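Local coordinates for SusD superfamily protein (Bacteroides vulgatus, PDB 3MYV) that probably binds polysaccharide at the outer membrane, as a member of the SusD family of saccharide-binding proteins, at residues D290-R295 with R366-N371; V20-Y24 with E112-V116; Y164-I168 with I199-D205. All blocks are in the same frame, centred on the assembly; numbering follows the deposited sequence.

Interaction 1: residues D290-R295 with R366-N371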
loop_
_atom_site.group_PDB
_atom_site.type_symbol
_atom_site.label_atom_id
_atom_site.label_comp_id
_atom_site.label_asym_id
_atom_site.label_seq_id
_atom_site.Cartn_x
_atom_site.Cartn_y
_atom_site.Cartn_z
ATOM N N ASP A 290 4.622 -20.529 16.344
ATOM C CA ASP A 290 3.295 -20.347 16.931
ATOM C C ASP A 290 2.231 -20.979 16.051
ATOM O O ASP A 290 1.468 -20.256 15.394
ATOM C CB ASP A 290 2.994 -18.846 17.100
ATOM C CG ASP A 290 1.796 -18.568 18.018
ATOM O OD1 ASP A 290 1.275 -19.502 18.662
ATOM O OD2 ASP A 290 1.388 -17.400 18.094
ATOM N N PRO A 291 2.144 -22.324 16.064
ATOM C CA PRO A 291 1.289 -23.012 15.106
ATOM C C PRO A 291 -0.195 -22.725 15.302
ATOM O O PRO A 291 -0.975 -22.936 14.392
ATOM C CB PRO A 291 1.585 -24.509 15.347
ATOM C CG PRO A 291 2.250 -24.587 16.678
ATOM C CD PRO A 291 2.919 -23.263 16.904
ATOM N N GLY A 292 -0.566 -22.228 16.470
ATOM C CA GLY A 292 -1.924 -21.826 16.723
ATOM C C GLY A 292 -2.320 -20.521 16.041
ATOM O O GLY A 292 -3.490 -20.169 16.064
ATOM N N ASP A 293 -1.360 -19.802 15.454
ATOM C CA ASP A 293 -1.689 -18.537 14.781
ATOM C C ASP A 293 -2.055 -18.838 13.343
ATOM O O ASP A 293 -1.223 -19.370 12.595
ATOM C CB ASP A 293 -0.525 -17.549 14.848
ATOM C CG ASP A 293 -0.937 -16.148 14.455
ATOM O OD1 ASP A 293 -1.535 -15.986 13.376
ATOM O OD2 ASP A 293 -0.649 -15.188 15.209
ATOM N N VAL A 294 -3.288 -18.490 12.965
ATOM C CA VAL A 294 -3.835 -18.788 11.634
ATOM C C VAL A 294 -3.070 -18.140 10.469
ATOM O O VAL A 294 -3.184 -18.577 9.332
ATOM C CB VAL A 294 -5.353 -18.388 11.539
ATOM C CG1 VAL A 294 -5.545 -16.876 11.372
ATOM C CG2 VAL A 294 -6.032 -19.107 10.396
ATOM N N ARG A 295 -2.331 -17.070 10.730
ATOM C CA ARG A 295 -1.598 -16.421 9.656
ATOM C C ARG A 295 -0.505 -17.309 9.068
ATOM O O ARG A 295 -0.185 -17.186 7.883
ATOM C CB ARG A 295 -1.104 -15.046 10.111
ATOM C CG ARG A 295 -2.323 -14.123 10.276
ATOM C CD ARG A 295 -2.062 -12.882 11.079
ATOM N NE ARG A 295 -1.684 -13.145 12.464
ATOM C CZ ARG A 295 -1.497 -12.176 13.371
ATOM N NH1 ARG A 295 -1.680 -10.898 13.034
ATOM N NH2 ARG A 295 -1.149 -12.472 14.604
ATOM N N ARG A 366 -7.373 -12.565 17.290
ATOM C CA ARG A 366 -7.963 -13.128 16.078
ATOM C C ARG A 366 -6.944 -14.063 15.427
ATOM O O ARG A 366 -7.307 -15.106 14.906
ATOM C CB ARG A 366 -8.398 -12.041 15.081
ATOM C CG ARG A 366 -9.210 -12.568 13.882
ATOM C CD ARG A 366 -8.332 -12.996 12.718
ATOM N NE ARG A 366 -7.445 -11.924 12.260
ATOM C CZ ARG A 366 -7.808 -10.875 11.513
ATOM N NH1 ARG A 366 -9.070 -10.727 11.074
ATOM N NH2 ARG A 366 -6.890 -9.965 11.167
ATOM N N GLY A 367 -5.675 -13.673 15.438
ATOM C CA GLY A 367 -4.606 -14.516 14.919
ATOM C C GLY A 367 -4.470 -15.827 15.690
ATOM O O GLY A 367 -4.459 -16.894 15.083
ATOM N N ASN A 368 -4.442 -15.733 17.018
ATOM C CA ASN A 368 -4.368 -16.892 17.925
ATOM C C ASN A 368 -5.026 -16.504 19.257
ATOM O O ASN A 368 -4.500 -15.651 19.967
ATOM C CB ASN A 368 -2.897 -17.275 18.175
ATOM C CG ASN A 368 -2.743 -18.499 19.069
ATOM O OD1 ASN A 368 -3.731 -18.979 19.664
ATOM N ND2 ASN A 368 -1.492 -18.998 19.203
ATOM N N PRO A 369 -6.196 -17.079 19.578
ATOM C CA PRO A 369 -6.890 -16.675 20.792
ATOM C C PRO A 369 -6.136 -16.965 22.099
ATOM O O PRO A 369 -6.517 -16.399 23.156
ATOM C CB PRO A 369 -8.225 -17.455 20.723
ATOM C CG PRO A 369 -7.927 -18.613 19.852
ATOM C CD PRO A 369 -6.980 -18.075 18.816
ATOM N N ASP A 370 -5.099 -17.812 22.042
ATOM C CA ASP A 370 -4.269 -18.102 23.207
ATOM C C ASP A 370 -3.217 -17.009 23.503
ATOM O O ASP A 370 -2.539 -17.074 24.522
ATOM C CB ASP A 370 -3.552 -19.448 23.036
ATOM C CG ASP A 370 -4.519 -20.630 22.940
ATOM O OD1 ASP A 370 -5.600 -20.557 23.548
ATOM O OD2 ASP A 370 -4.162 -21.615 22.268
ATOM N N ASN A 371 -3.074 -16.026 22.621
ATOM C CA ASN A 371 -2.068 -14.986 22.768
ATOM C C ASN A 371 -2.692 -13.709 23.294
ATOM O O ASN A 371 -3.906 -13.503 23.200
ATOM C CB ASN A 371 -1.405 -14.683 21.396
ATOM C CG ASN A 371 -0.506 -15.804 20.926
ATOM O OD1 ASN A 371 -0.105 -16.659 21.710
ATOM N ND2 ASN A 371 -0.175 -15.803 19.640
HETATM O O HOH W 1 1.275 -18.939 21.373
HETATM O O HOH W 2 -5.129 -21.415 18.332
HETATM O O HOH W 3 -1.296 -13.847 17.611
#
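Two type I beta turns, Asp290 to Asp293 and Asn368 to Asn371, meet where the end of helix 350-367 faces the loop after helix 281-288. Asp290 reaches across with its carboxylate. Asp290 OD2 takes a hydrogen bond from Asn371 ND2 at 2.7 Å, on the syn lone pair and in the plane of the amide. The flat groups are still turned 41° against each other. Asn368 ND2 adds only weak bonds to the same carboxylate, the shorter to Asp290 OD1 at 2.9 Å. A water donates to both Asp290 OD1 and Asn371 OD1, and so spans the pair a second time.

The backbones join as well. Val294 N donates to Gly367 O at 2.9 Å, and Asp293 CA makes a CA-H...O contact with that same oxygen at 3.2 Å. Gly367 CA also lies over one face of the Arg295 guanidinium. That guanidinium grips Asp293 side-on: Arg295 NE meets Asp293 OD1 at 3.0 Å and Arg295 NH2 meets Asp293 OD2 at 2.8 Å, both nearly straight and in plane. Asp293 OD1 also accepts from Arg295 N, which forms an Asx turn. Arg295 has further salt bridges to Glu386 and Glu390.

Asp293, Glu386 and Glu390 probably balance the positive charge of Arg295, and the two-point grip fixes the rotation of the Asp293 carboxylate. Asp290 instead meets neutral amides, so amide N-H groups and a water probably stabilise its negative charge.

Interaction 2: residues V20-Y24 with E112-V116; sequences VNGLY and ETMAV
The Tyr24 ring and the Glu112 carboxylate meet with their planes 54° apart. Val20 CG1, from the same helix as the tyrosine, lies at the ring edge and in its plane. Glu112 OE2 and Val116 CG2 approach the ring obliquely. The phenol hydroxyl is the donor in a short hydrogen bond, Tyr24 OH to Glu112 OE2 at 2.6 Å, and it uses the anti lone pair of that oxygen. Tyr24 OH also accepts from Met187 N. Glu112 gets there with CG anti to its own N (chi1 -177°) and an extended chain beyond. Val20 CG1 packs on the carboxylate carbon, 3.7 Å from Glu112 CD.

The rest of the contact is mostly apolar. Leu23 CD1 touches Val116 CG1 at 4.0 Å, while the other branch, Val116 CG2, lies 3.9 Å from Tyr24 CZ. Val20 CG2 comes 3.2 Å from Thr113 OG1, a hydroxyl whose hydrogen bond goes to Leu109 O. Glu112 OE2 also forms a salt bridge with Arg186, so this buried oxygen has two partners. A leucine in place of Glu112 would probably leave the Arg186 charge without this mate and the Tyr24 hydroxyl without this acceptor.

Helices 13-27 and 103-128 run the same way here, their local axes 24° and 10.6 Å apart. Helix 77-94 packs against Leu23, Thr113 and Val116, and helix 160-177 covers Met114 and Ala115.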
loop_
_atom_site.group_PDB
_atom_site.type_symbol
_atom_site.label_atom_id
_atom_site.label_comp_id
_atom_site.label_asym_id
_atom_site.label_seq_id
_atom_site.Cartn_x
_atom_site.Cartn_y
_atom_site.Cartn_z
ATOM N N VAL A 20 -14.083 8.230 -14.033
ATOM C CA VAL A 20 -13.523 7.867 -12.720
ATOM C C VAL A 20 -13.186 6.384 -12.712
ATOM O O VAL A 20 -12.085 6.001 -12.304
ATOM C CB VAL A 20 -14.451 8.278 -11.529
ATOM C CG1 VAL A 20 -13.942 7.690 -10.200
ATOM C CG2 VAL A 20 -14.543 9.820 -11.459
ATOM N N ASN A 21 -14.094 5.567 -13.254
ATOM C CA ASN A 21 -13.842 4.136 -13.427
ATOM C C ASN A 21 -12.508 3.852 -14.162
ATOM O O ASN A 21 -11.733 2.971 -13.753
ATOM C CB ASN A 21 -15.024 3.508 -14.173
ATOM C CG ASN A 21 -15.222 2.070 -13.832
ATOM O OD1 ASN A 21 -15.682 1.747 -12.746
ATOM N ND2 ASN A 21 -14.863 1.187 -14.758
ATOM N N GLY A 22 -12.234 4.618 -15.215
ATOM C CA GLY A 22 -10.987 4.508 -16.003
ATOM C C GLY A 22 -9.713 4.768 -15.192
ATOM O O GLY A 22 -8.641 4.229 -15.488
ATOM N N LEU A 23 -9.817 5.618 -14.180
ATOM C CA LEU A 23 -8.688 5.836 -13.267
ATOM C C LEU A 23 -8.311 4.521 -12.569
ATOM O O LEU A 23 -7.131 4.186 -12.453
ATOM C CB LEU A 23 -9.005 6.910 -12.235
ATOM C CG LEU A 23 -9.442 8.306 -12.702
ATOM C CD1 LEU A 23 -9.812 9.143 -11.457
ATOM C CD2 LEU A 23 -8.369 9.002 -13.563
ATOM N N TYR A 24 -9.313 3.752 -12.144
ATOM C CA TYR A 24 -9.020 2.470 -11.496
ATOM C C TYR A 24 -8.533 1.416 -12.485
ATOM O O TYR A 24 -7.646 0.617 -12.153
ATOM C CB TYR A 24 -10.222 1.954 -10.745
ATOM C CG TYR A 24 -10.647 2.819 -9.593
ATOM C CD1 TYR A 24 -11.518 3.882 -9.787
ATOM C CD2 TYR A 24 -10.190 2.563 -8.302
ATOM C CE1 TYR A 24 -11.960 4.659 -8.707
ATOM C CE2 TYR A 24 -10.600 3.321 -7.232
ATOM C CZ TYR A 24 -11.482 4.382 -7.433
ATOM O OH TYR A 24 -11.931 5.118 -6.373
ATOM N N GLU A 112 -14.272 11.356 -4.847
ATOM C CA GLU A 112 -13.600 10.096 -5.131
ATOM C C GLU A 112 -12.384 10.352 -6.016
ATOM O O GLU A 112 -11.331 9.785 -5.793
ATOM C CB GLU A 112 -14.564 9.105 -5.800
ATOM C CG GLU A 112 -13.945 7.746 -6.050
ATOM C CD GLU A 112 -14.855 6.753 -6.763
ATOM O OE1 GLU A 112 -16.035 7.081 -7.043
ATOM O OE2 GLU A 112 -14.370 5.627 -7.054
ATOM N N THR A 113 -12.547 11.221 -7.012
ATOM C CA THR A 113 -11.432 11.644 -7.869
ATOM C C THR A 113 -10.301 12.280 -7.050
ATOM O O THR A 113 -9.123 12.010 -7.272
ATOM C CB THR A 113 -11.918 12.621 -8.954
ATOM O OG1 THR A 113 -12.957 11.997 -9.732
ATOM C CG2 THR A 113 -10.751 13.069 -9.872
HETATM N N MSE A 114 -10.655 13.109 -6.077
HETATM C CA MSE A 114 -9.664 13.688 -5.191
HETATM C C MSE A 114 -8.982 12.610 -4.358
HETATM O O MSE A 114 -7.794 12.737 -4.071
HETATM C CB MSE A 114 -10.280 14.767 -4.293
HETATM C CG MSE A 114 -10.812 15.979 -5.054
HETATM SE SE MSE A 114 -11.904 17.145 -3.938
HETATM C CE MSE A 114 -10.539 17.828 -2.810
ATOM N N ALA A 115 -9.719 11.581 -3.934
ATOM C CA ALA A 115 -9.114 10.465 -3.166
ATOM C C ALA A 115 -8.064 9.726 -4.029
ATOM O O ALA A 115 -6.980 9.394 -3.551
ATOM C CB ALA A 115 -10.224 9.490 -2.679
ATOM N N VAL A 116 -8.404 9.464 -5.291
ATOM C CA VAL A 116 -7.455 8.885 -6.263
ATOM C C VAL A 116 -6.182 9.741 -6.390
ATOM O O VAL A 116 -5.057 9.241 -6.293
ATOM C CB VAL A 116 -8.126 8.607 -7.632
ATOM C CG1 VAL A 116 -7.084 8.106 -8.652
ATOM C CG2 VAL A 116 -9.289 7.557 -7.481
#

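Interaction 3: residues Y164-I168 with I199-D205; sequences YDFII and IYLYHDD
His203 is held at both ring nitrogens, and one of these links reaches Asp165 across the contact through a water. His203 ND1 donates to Asp205 OD2 at 2.7 Å. The bond is nearly straight and lies in the imidazole plane, but it meets the carboxylate from above its plane. On the other side of the ring, His203 NE2 is 2.8 Å from the bridging water, which donates to Asp165 OD1. Two in-plane partners therefore fix the rotation of the imidazole.

Carbon covers one face: Ile168 CD1 sits over it in a CH-pi contact, 3.9 Å from the centroid of the His203 ring. Tyr164 lies alongside, its ring at 19° to the imidazole but slid so far that the two barely overlap. Here Tyr164 CB is 3.4 Å from His203 CD2. His203 has CG anti to its N (chi1 -162°), which carries the ring toward helix 160-177.

This is a helix pair whose second member ends within the contact. Helix 189-202 closes in a Schellman motif, with positive phi at Asp204, and Asp205 then stands at the N-cap position of helix 206-223 without a capping bond from its side chain. The turn between these two helices thus brings His203 and Asp205 together.

Deeper in, isoleucines interlock. Ile199 CG2 packs on Ile168 CG1 at 3.6 Å, and Ile199 CD1 meets Ile167 CG2 at 3.5 Å, the latter two side chains crossing at about a right angle. Ile168 CG2 meets Tyr200 CE1, and the Tyr200 hydroxyl is hydrogen-bonded to Glu172. Tyr202 CB lies at the edge of the Tyr164 ring, 3.3 Å from Tyr164 OH. Phe122 of helix 103-128 covers Tyr164 and Ile199, and Tyr132 meets the rings of Tyr164 and His203.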
loop_
_atom_site.group_PDB
_atom_site.type_symbol
_atom_site.label_atom_id
_atom_site.label_comp_id
_atom_site.label_asym_id
_atom_site.label_seq_id
_atom_site.Cartn_x
_atom_site.Cartn_y
_atom_site.Cartn_z
ATOM N N TYR A 164 2.718 16.154 1.446
ATOM C CA TYR A 164 1.814 15.807 2.561
ATOM C C TYR A 164 0.764 16.873 2.860
ATOM O O TYR A 164 -0.424 16.547 3.080
ATOM C CB TYR A 164 2.609 15.460 3.839
ATOM C CG TYR A 164 3.038 13.998 3.923
ATOM C CD1 TYR A 164 2.202 13.026 4.489
ATOM C CD2 TYR A 164 4.288 13.590 3.446
ATOM C CE1 TYR A 164 2.591 11.698 4.554
ATOM C CE2 TYR A 164 4.692 12.268 3.529
ATOM C CZ TYR A 164 3.840 11.331 4.086
ATOM O OH TYR A 164 4.275 10.031 4.186
ATOM N N ASP A 165 1.174 18.142 2.885
ATOM C CA ASP A 165 0.222 19.229 3.114
ATOM C C ASP A 165 -0.948 19.137 2.121
ATOM O O ASP A 165 -2.124 19.175 2.509
ATOM C CB ASP A 165 0.901 20.599 3.019
ATOM C CG ASP A 165 1.855 20.879 4.181
ATOM O OD1 ASP A 165 1.950 20.078 5.134
ATOM O OD2 ASP A 165 2.524 21.923 4.135
ATOM N N PHE A 166 -0.614 18.951 0.850
ATOM C CA PHE A 166 -1.606 18.820 -0.199
ATOM C C PHE A 166 -2.445 17.538 -0.101
ATOM O O PHE A 166 -3.672 17.577 -0.247
ATOM C CB PHE A 166 -0.932 18.851 -1.585
ATOM C CG PHE A 166 -1.838 18.416 -2.699
ATOM C CD1 PHE A 166 -2.852 19.251 -3.139
ATOM C CD2 PHE A 166 -1.667 17.194 -3.308
ATOM C CE1 PHE A 166 -3.719 18.856 -4.141
ATOM C CE2 PHE A 166 -2.515 16.795 -4.345
ATOM C CZ PHE A 166 -3.532 17.626 -4.759
ATOM N N ILE A 167 -1.776 16.411 0.092
ATOM C CA ILE A 167 -2.437 15.117 0.203
ATOM C C ILE A 167 -3.473 15.112 1.337
ATOM O O ILE A 167 -4.615 14.661 1.162
ATOM C CB ILE A 167 -1.379 13.984 0.410
ATOM C CG1 ILE A 167 -0.590 13.748 -0.879
ATOM C CG2 ILE A 167 -2.035 12.691 0.854
ATOM C CD1 ILE A 167 0.855 13.160 -0.632
ATOM N N ILE A 168 -3.092 15.627 2.499
ATOM C CA ILE A 168 -3.990 15.585 3.660
ATOM C C ILE A 168 -5.218 16.495 3.469
ATOM O O ILE A 168 -6.366 16.076 3.700
ATOM C CB ILE A 168 -3.226 15.886 4.966
ATOM C CG1 ILE A 168 -2.307 14.681 5.308
ATOM C CG2 ILE A 168 -4.223 16.176 6.112
ATOM C CD1 ILE A 168 -1.120 15.015 6.234
ATOM N N ILE A 199 -2.200 8.034 6.271
ATOM C CA ILE A 199 -1.372 9.168 5.892
ATOM C C ILE A 199 -1.071 10.048 7.113
ATOM O O ILE A 199 0.068 10.516 7.275
ATOM C CB ILE A 199 -1.980 9.940 4.670
ATOM C CG1 ILE A 199 -1.848 9.071 3.400
ATOM C CG2 ILE A 199 -1.279 11.303 4.430
ATOM C CD1 ILE A 199 -2.736 9.534 2.214
ATOM N N TYR A 200 -2.067 10.271 7.972
ATOM C CA TYR A 200 -1.809 10.985 9.240
ATOM C C TYR A 200 -0.660 10.307 10.001
ATOM O O TYR A 200 0.270 10.965 10.472
ATOM C CB TYR A 200 -3.038 10.992 10.151
ATOM C CG TYR A 200 -4.149 11.968 9.838
ATOM C CD1 TYR A 200 -3.896 13.267 9.392
ATOM C CD2 TYR A 200 -5.485 11.581 10.015
ATOM C CE1 TYR A 200 -4.951 14.152 9.140
ATOM C CE2 TYR A 200 -6.505 12.429 9.763
ATOM C CZ TYR A 200 -6.248 13.717 9.324
ATOM O OH TYR A 200 -7.327 14.542 9.072
ATOM N N LEU A 201 -0.683 8.985 10.060
ATOM C CA LEU A 201 0.345 8.208 10.782
ATOM C C LEU A 201 1.722 8.371 10.163
ATOM O O LEU A 201 2.714 8.641 10.868
ATOM C CB LEU A 201 -0.057 6.712 10.829
ATOM C CG LEU A 201 0.806 5.767 11.674
ATOM C CD1 LEU A 201 0.512 6.006 13.153
ATOM C CD2 LEU A 201 0.603 4.261 11.306
ATOM N N TYR A 202 1.787 8.243 8.839
ATOM C CA TYR A 202 3.015 8.492 8.110
ATOM C C TYR A 202 3.524 9.927 8.307
ATOM O O TYR A 202 4.720 10.168 8.239
ATOM C CB TYR A 202 2.839 8.244 6.625
ATOM C CG TYR A 202 3.008 6.810 6.140
ATOM C CD1 TYR A 202 2.158 5.798 6.564
ATOM C CD2 TYR A 202 3.979 6.499 5.202
ATOM C CE1 TYR A 202 2.300 4.509 6.094
ATOM C CE2 TYR A 202 4.107 5.220 4.701
ATOM C CZ TYR A 202 3.268 4.237 5.151
ATOM O OH TYR A 202 3.420 2.968 4.679
ATOM N N HIS A 203 2.594 10.865 8.517
ATOM C CA HIS A 203 2.915 12.271 8.743
ATOM C C HIS A 203 3.239 12.627 10.217
ATOM O O HIS A 203 3.505 13.796 10.536
ATOM C CB HIS A 203 1.762 13.130 8.223
ATOM C CG HIS A 203 2.123 14.573 7.996
ATOM N ND1 HIS A 203 1.428 15.613 8.584
ATOM C CD2 HIS A 203 3.081 15.143 7.230
ATOM C CE1 HIS A 203 1.960 16.763 8.196
ATOM N NE2 HIS A 203 2.963 16.506 7.369
ATOM N N ASP A 204 3.286 11.622 11.093
ATOM C CA ASP A 204 3.501 11.798 12.547
ATOM C C ASP A 204 2.377 12.561 13.252
ATOM O O ASP A 204 2.581 13.094 14.353
ATOM C CB ASP A 204 4.858 12.498 12.841
ATOM C CG ASP A 204 5.717 11.752 13.871
ATOM O OD1 ASP A 204 5.278 10.740 14.466
ATOM O OD2 ASP A 204 6.869 12.182 14.086
ATOM N N ASP A 205 1.196 12.627 12.648
ATOM C CA ASP A 205 0.043 13.250 13.280
ATOM C C ASP A 205 -0.648 12.133 14.083
ATOM O O ASP A 205 -1.733 11.685 13.748
ATOM C CB ASP A 205 -0.936 13.824 12.248
ATOM C CG ASP A 205 -0.383 14.980 11.448
ATOM O OD1 ASP A 205 0.307 15.879 12.001
ATOM O OD2 ASP A 205 -0.679 14.991 10.227
HETATM O O HOH W 4 4.120 18.646 5.942
#

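In the fold
Along the chain the contacts close in series: interaction 2, then interaction 3, then interaction 1. Interactions 2 and 3 are neighbours, with centres 20 Å apart and nearest atoms about 6 Å apart. Helix 103-128 ties them together: it supplies residues 112-116 to interaction 2 and packs Phe122 and Thr125 against interaction 3. Helix 160-177 likewise borders interaction 2 and carries residues 164-168. Interaction 1 lies apart, its centre 38 Å from that of interaction 2 and across the centre of the chain. Interaction 2 lies in the N-terminal family region and interaction 3 bridges it to the SusD region, where interaction 1 joins the end of helix 350-367 and its following turn to the loop before strand 299-304.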